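PDB 3GDI: period circadian protein homolog 2, which probably acts in transcriptional regulation within the mammalian circadian clock, with tandem PAS domains that mediate protein-protein interactions. Local coordinates for residues S153-P158 with E163-T168; F234-R237 with Y241-L244. One frame throughout, in Å; residues are numbered along the deposited sequence.

Contact 1: residues S153-P158 with E163-T168; sequences SGYEAP and EKRIFT
Between G154 and R165 the two backbones stay well apart, 7.9 Å at their nearest CA atoms, and neither segment gives the other a hydrogen bond; side chains do the bridging. S153-E156 is a type I beta turn, closed by E156 N on S153 O at 3.2 Å. An ST turn sits on top of it: S153 OG accepts from Y155 N at 3.3 Å in a nearly straight bond, and reaches E275 O as well. R165 is the centre of an inverse gamma turn just ahead of strand 166-171.

The Y155 ring meets the R165 guanidinium by its CD2-CE2 side. CD2 lies 3.4 Å from R165 NH1, while CE2 stands over the middle of one guanidinium face, with R165 NH2 near the plane of the ring. The planes are 73° apart, which rules out a parallel stack. Bends at chi2 (-141°) and chi3 (-77°) swing the arginine chain round to offer that face. G154 O, 4.1 Å from R165 NH1, is too distant for a hydrogen bond. Beyond the contact, Y155 OH is hydrogen-bonded to L187 O, which fixes the far end of the ring, and both side chains pack on V268. With an alanine at R165, the CD2-CE2 side of the tyrosine would probably lose the guanidinium face it rests on, opening a gap between turn and strand start.

The arrangement belongs to a connector between tandem PAS domains: the turn follows the last strand of the first sheet, 142-150, and packs through Y155 on R165, the residue just ahead of strand 166-171 of the second PAS sheet.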
# COMPACT_ATOMS: atom_id res chain seq x y z
N SER A 153 17.58 -17.50 5.43
CA SER A 153 18.31 -16.35 5.91
C SER A 153 19.56 -16.18 5.06
O SER A 153 20.35 -17.11 4.93
CB SER A 153 18.70 -16.55 7.36
OG SER A 153 19.67 -15.60 7.74
N GLY A 154 19.74 -15.00 4.47
CA GLY A 154 20.91 -14.76 3.65
C GLY A 154 22.23 -14.76 4.41
O GLY A 154 23.29 -14.55 3.81
N TYR A 155 22.18 -14.99 5.71
CA TYR A 155 23.39 -15.01 6.53
C TYR A 155 23.81 -16.43 6.89
O TYR A 155 24.64 -16.63 7.78
CB TYR A 155 23.18 -14.19 7.81
CG TYR A 155 22.70 -12.78 7.56
CD1 TYR A 155 21.38 -12.42 7.82
CD2 TYR A 155 23.56 -11.82 7.03
CE1 TYR A 155 20.92 -11.13 7.55
CE2 TYR A 155 23.11 -10.53 6.76
CZ TYR A 155 21.80 -10.19 7.02
OH TYR A 155 21.36 -8.92 6.75
N GLU A 156 23.24 -17.42 6.22
CA GLU A 156 23.59 -18.81 6.49
C GLU A 156 23.61 -19.65 5.20
O GLU A 156 22.75 -19.50 4.33
CB GLU A 156 22.61 -19.41 7.50
CG GLU A 156 21.21 -19.65 6.98
CD GLU A 156 20.26 -20.11 8.07
OE1 GLU A 156 19.13 -20.54 7.74
OE2 GLU A 156 20.62 -20.02 9.26
N ALA A 157 24.62 -20.51 5.09
CA ALA A 157 24.80 -21.38 3.93
C ALA A 157 23.48 -21.76 3.28
O ALA A 157 22.63 -22.38 3.91
CB ALA A 157 25.55 -22.64 4.35
N PRO A 158 23.29 -21.40 2.00
CA PRO A 158 24.21 -20.64 1.14
C PRO A 158 24.18 -19.15 1.47
O PRO A 158 23.18 -18.47 1.21
CB PRO A 158 23.68 -20.92 -0.27
CG PRO A 158 22.88 -22.19 -0.12
CD PRO A 158 22.20 -21.97 1.20
N GLU A 163 28.67 -8.48 -1.25
CA GLU A 163 28.57 -7.43 -2.27
C GLU A 163 27.19 -7.41 -2.91
O GLU A 163 26.88 -6.52 -3.71
CB GLU A 163 29.62 -7.63 -3.37
CG GLU A 163 30.97 -8.12 -2.87
CD GLU A 163 30.94 -9.58 -2.46
OE1 GLU A 163 30.65 -10.43 -3.32
OE2 GLU A 163 31.21 -9.87 -1.27
N LYS A 164 26.36 -8.38 -2.56
CA LYS A 164 25.03 -8.46 -3.12
C LYS A 164 23.93 -8.47 -2.07
O LYS A 164 22.78 -8.78 -2.37
CB LYS A 164 24.92 -9.70 -4.00
CG LYS A 164 25.95 -9.74 -5.12
CD LYS A 164 25.67 -10.89 -6.09
CE LYS A 164 26.70 -10.96 -7.22
NZ LYS A 164 26.31 -11.96 -8.25
N ARG A 165 24.28 -8.13 -0.83
CA ARG A 165 23.31 -8.07 0.25
C ARG A 165 22.74 -6.67 0.19
O ARG A 165 23.02 -5.83 1.02
CB ARG A 165 24.00 -8.32 1.60
CG ARG A 165 24.93 -9.51 1.52
CD ARG A 165 24.91 -10.39 2.74
NE ARG A 165 25.66 -9.81 3.85
CZ ARG A 165 26.24 -10.53 4.80
NH1 ARG A 165 26.17 -11.86 4.78
NH2 ARG A 165 26.88 -9.93 5.79
N ILE A 166 21.94 -6.45 -0.85
CA ILE A 166 21.32 -5.16 -1.11
C ILE A 166 19.81 -5.24 -1.15
O ILE A 166 19.23 -6.09 -1.83
CB ILE A 166 21.81 -4.62 -2.49
CG1 ILE A 166 23.33 -4.49 -2.48
CG2 ILE A 166 21.13 -3.27 -2.83
CD1 ILE A 166 23.90 -4.05 -3.81
N PHE A 167 19.16 -4.34 -0.42
CA PHE A 167 17.71 -4.28 -0.43
C PHE A 167 17.29 -2.81 -0.39
O PHE A 167 18.07 -1.94 0.01
CB PHE A 167 17.11 -5.06 0.74
CG PHE A 167 17.33 -4.42 2.06
CD1 PHE A 167 18.53 -4.60 2.74
CD2 PHE A 167 16.33 -3.65 2.65
CE1 PHE A 167 18.74 -4.02 3.99
CE2 PHE A 167 16.52 -3.07 3.90
CZ PHE A 167 17.73 -3.26 4.58
N THR A 168 16.06 -2.52 -0.81
CA THR A 168 15.59 -1.14 -0.79
C THR A 168 14.32 -0.97 0.04
O THR A 168 13.57 -1.91 0.26
CB THR A 168 15.30 -0.61 -2.21
OG1 THR A 168 14.09 -1.19 -2.69
CG2 THR A 168 16.43 -0.98 -3.16

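Contact 2: residues F234-R237 with Y241-L244; sequences FRTR and YITL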
# COMPACT_ATOMS: atom_id res chain seq x y z
N PHE A 234 20.02 -1.03 11.62
CA PHE A 234 18.62 -1.38 11.40
C PHE A 234 18.29 -2.69 12.14
O PHE A 234 19.02 -3.68 12.01
CB PHE A 234 18.42 -1.58 9.90
CG PHE A 234 16.99 -1.58 9.46
CD1 PHE A 234 16.43 -0.43 8.88
CD2 PHE A 234 16.19 -2.71 9.60
CE1 PHE A 234 15.10 -0.41 8.45
CE2 PHE A 234 14.87 -2.70 9.17
CZ PHE A 234 14.32 -1.55 8.59
N ARG A 235 17.19 -2.70 12.90
CA ARG A 235 16.81 -3.89 13.64
C ARG A 235 16.16 -4.97 12.79
O ARG A 235 15.30 -4.69 11.95
CB ARG A 235 15.87 -3.52 14.79
CG ARG A 235 15.47 -4.70 15.66
CD ARG A 235 15.01 -4.25 17.04
NE ARG A 235 14.01 -3.19 16.94
CZ ARG A 235 12.78 -3.36 16.46
NH1 ARG A 235 11.94 -2.34 16.40
NH2 ARG A 235 12.40 -4.56 16.06
N THR A 236 16.56 -6.22 13.02
CA THR A 236 15.99 -7.32 12.26
C THR A 236 14.91 -8.01 13.08
O THR A 236 14.64 -7.64 14.23
CB THR A 236 17.06 -8.35 11.85
OG1 THR A 236 17.44 -9.13 12.99
CG2 THR A 236 18.29 -7.65 11.29
N ARG A 237 14.29 -9.03 12.48
CA ARG A 237 13.22 -9.79 13.11
C ARG A 237 13.64 -10.43 14.42
O ARG A 237 12.84 -10.53 15.34
CB ARG A 237 12.73 -10.87 12.13
CG ARG A 237 11.50 -11.66 12.56
CD ARG A 237 10.28 -10.77 12.63
NE ARG A 237 9.02 -11.51 12.46
CZ ARG A 237 8.63 -12.53 13.22
NH1 ARG A 237 9.39 -12.97 14.22
NH2 ARG A 237 7.47 -13.12 12.98
N TYR A 241 20.67 -6.17 15.38
CA TYR A 241 20.90 -5.09 14.42
C TYR A 241 21.94 -5.44 13.37
O TYR A 241 22.91 -6.13 13.65
CB TYR A 241 21.39 -3.86 15.16
CG TYR A 241 20.33 -3.14 15.95
CD1 TYR A 241 19.42 -2.30 15.32
CD2 TYR A 241 20.23 -3.33 17.33
CE1 TYR A 241 18.42 -1.66 16.05
CE2 TYR A 241 19.23 -2.70 18.06
CZ TYR A 241 18.34 -1.86 17.42
OH TYR A 241 17.36 -1.23 18.14
N ILE A 242 21.72 -4.97 12.14
CA ILE A 242 22.69 -5.16 11.08
C ILE A 242 23.14 -3.74 10.71
O ILE A 242 22.37 -2.79 10.84
CB ILE A 242 22.08 -5.85 9.83
CG1 ILE A 242 20.86 -5.08 9.32
CG2 ILE A 242 21.75 -7.30 10.16
CD1 ILE A 242 20.29 -5.62 8.00
N THR A 243 24.39 -3.60 10.30
CA THR A 243 24.92 -2.29 9.95
C THR A 243 24.79 -2.05 8.47
O THR A 243 25.28 -2.82 7.65
CB THR A 243 26.39 -2.17 10.37
OG1 THR A 243 26.47 -2.25 11.80
CG2 THR A 243 26.99 -0.86 9.91
N LEU A 244 24.13 -0.95 8.13
CA LEU A 244 23.89 -0.59 6.75
C LEU A 244 24.72 0.57 6.22
O LEU A 244 25.12 1.47 6.96
CB LEU A 244 22.41 -0.26 6.56
CG LEU A 244 21.35 -1.36 6.63
CD1 LEU A 244 21.68 -2.36 7.71
CD2 LEU A 244 20.00 -0.73 6.87
O HOH W 1 14.95 -0.27 17.98
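F234 and I242 form an antiparallel hydrogen-bonded pair in the beta hairpin of strands 227-235 and 241-252, at one border of the second PAS sheet. The evidence is a reciprocal pair of backbone bonds: F234 N to I242 O at 3.0 Å (171°), and I242 N to F234 O. One residue on, R235 and Y241 make a non-hydrogen-bonded pair.

The face carrying F234 and I242 is buried, apolar and closely packed. L244 brings CD2 against F234 CB at 3.5 Å; with F234 CG anti to its own N (chi1 -164°), the phenyl ring is carried away from the other strand towards L188 and Q203. Beside this, the CG2 methyls of T236 and I242 meet at 3.7 Å, while T236 OG1 turns to E240 O, in the residues that link the strands.

The other face, with R235 and Y241, is partly exposed and more polar. Its inner part is still close: Y241 leans back over the neighbouring strand until CE1 is 3.4 Å from R235 CB, and R235 CG sits above one ring face, displaced towards the rim. Only the polar ends are looser. The guanidinium plane stands 77° from the ring; its outer nitrogens look elsewhere, NH2 to a salt bridge with E286 and NH1 to V202 O. One water near the guanidinium plane joins these ends, accepting from R235 NE at 3.2 Å and hydrogen-bonded to Y241 OH at 2.6 Å.

Overall arrangement
Contacts 1 and 2 follow one another along the chain, their centres about 13 Å apart, and both reach the five-stranded sheet of the second PAS domain, ordered 177-180, 166-171, 259-268, 241-252, 227-235. Contact 1 sits at the start of strand 166-171, next to the border strand 177-180, contact 2 on the two strands at the other border, so strand 259-268 runs between them. They still touch on one face: Y155 OH lies 3.7 Å from I242 CD1, and F167 CZ lies 4.1 Å from L244 CD2. Helix 184-188 joins in, since L188 packs on F167, F234 and I242. P272 touches both Y155 and I242. The interdomain connector thus shares one packed layer with the hairpin.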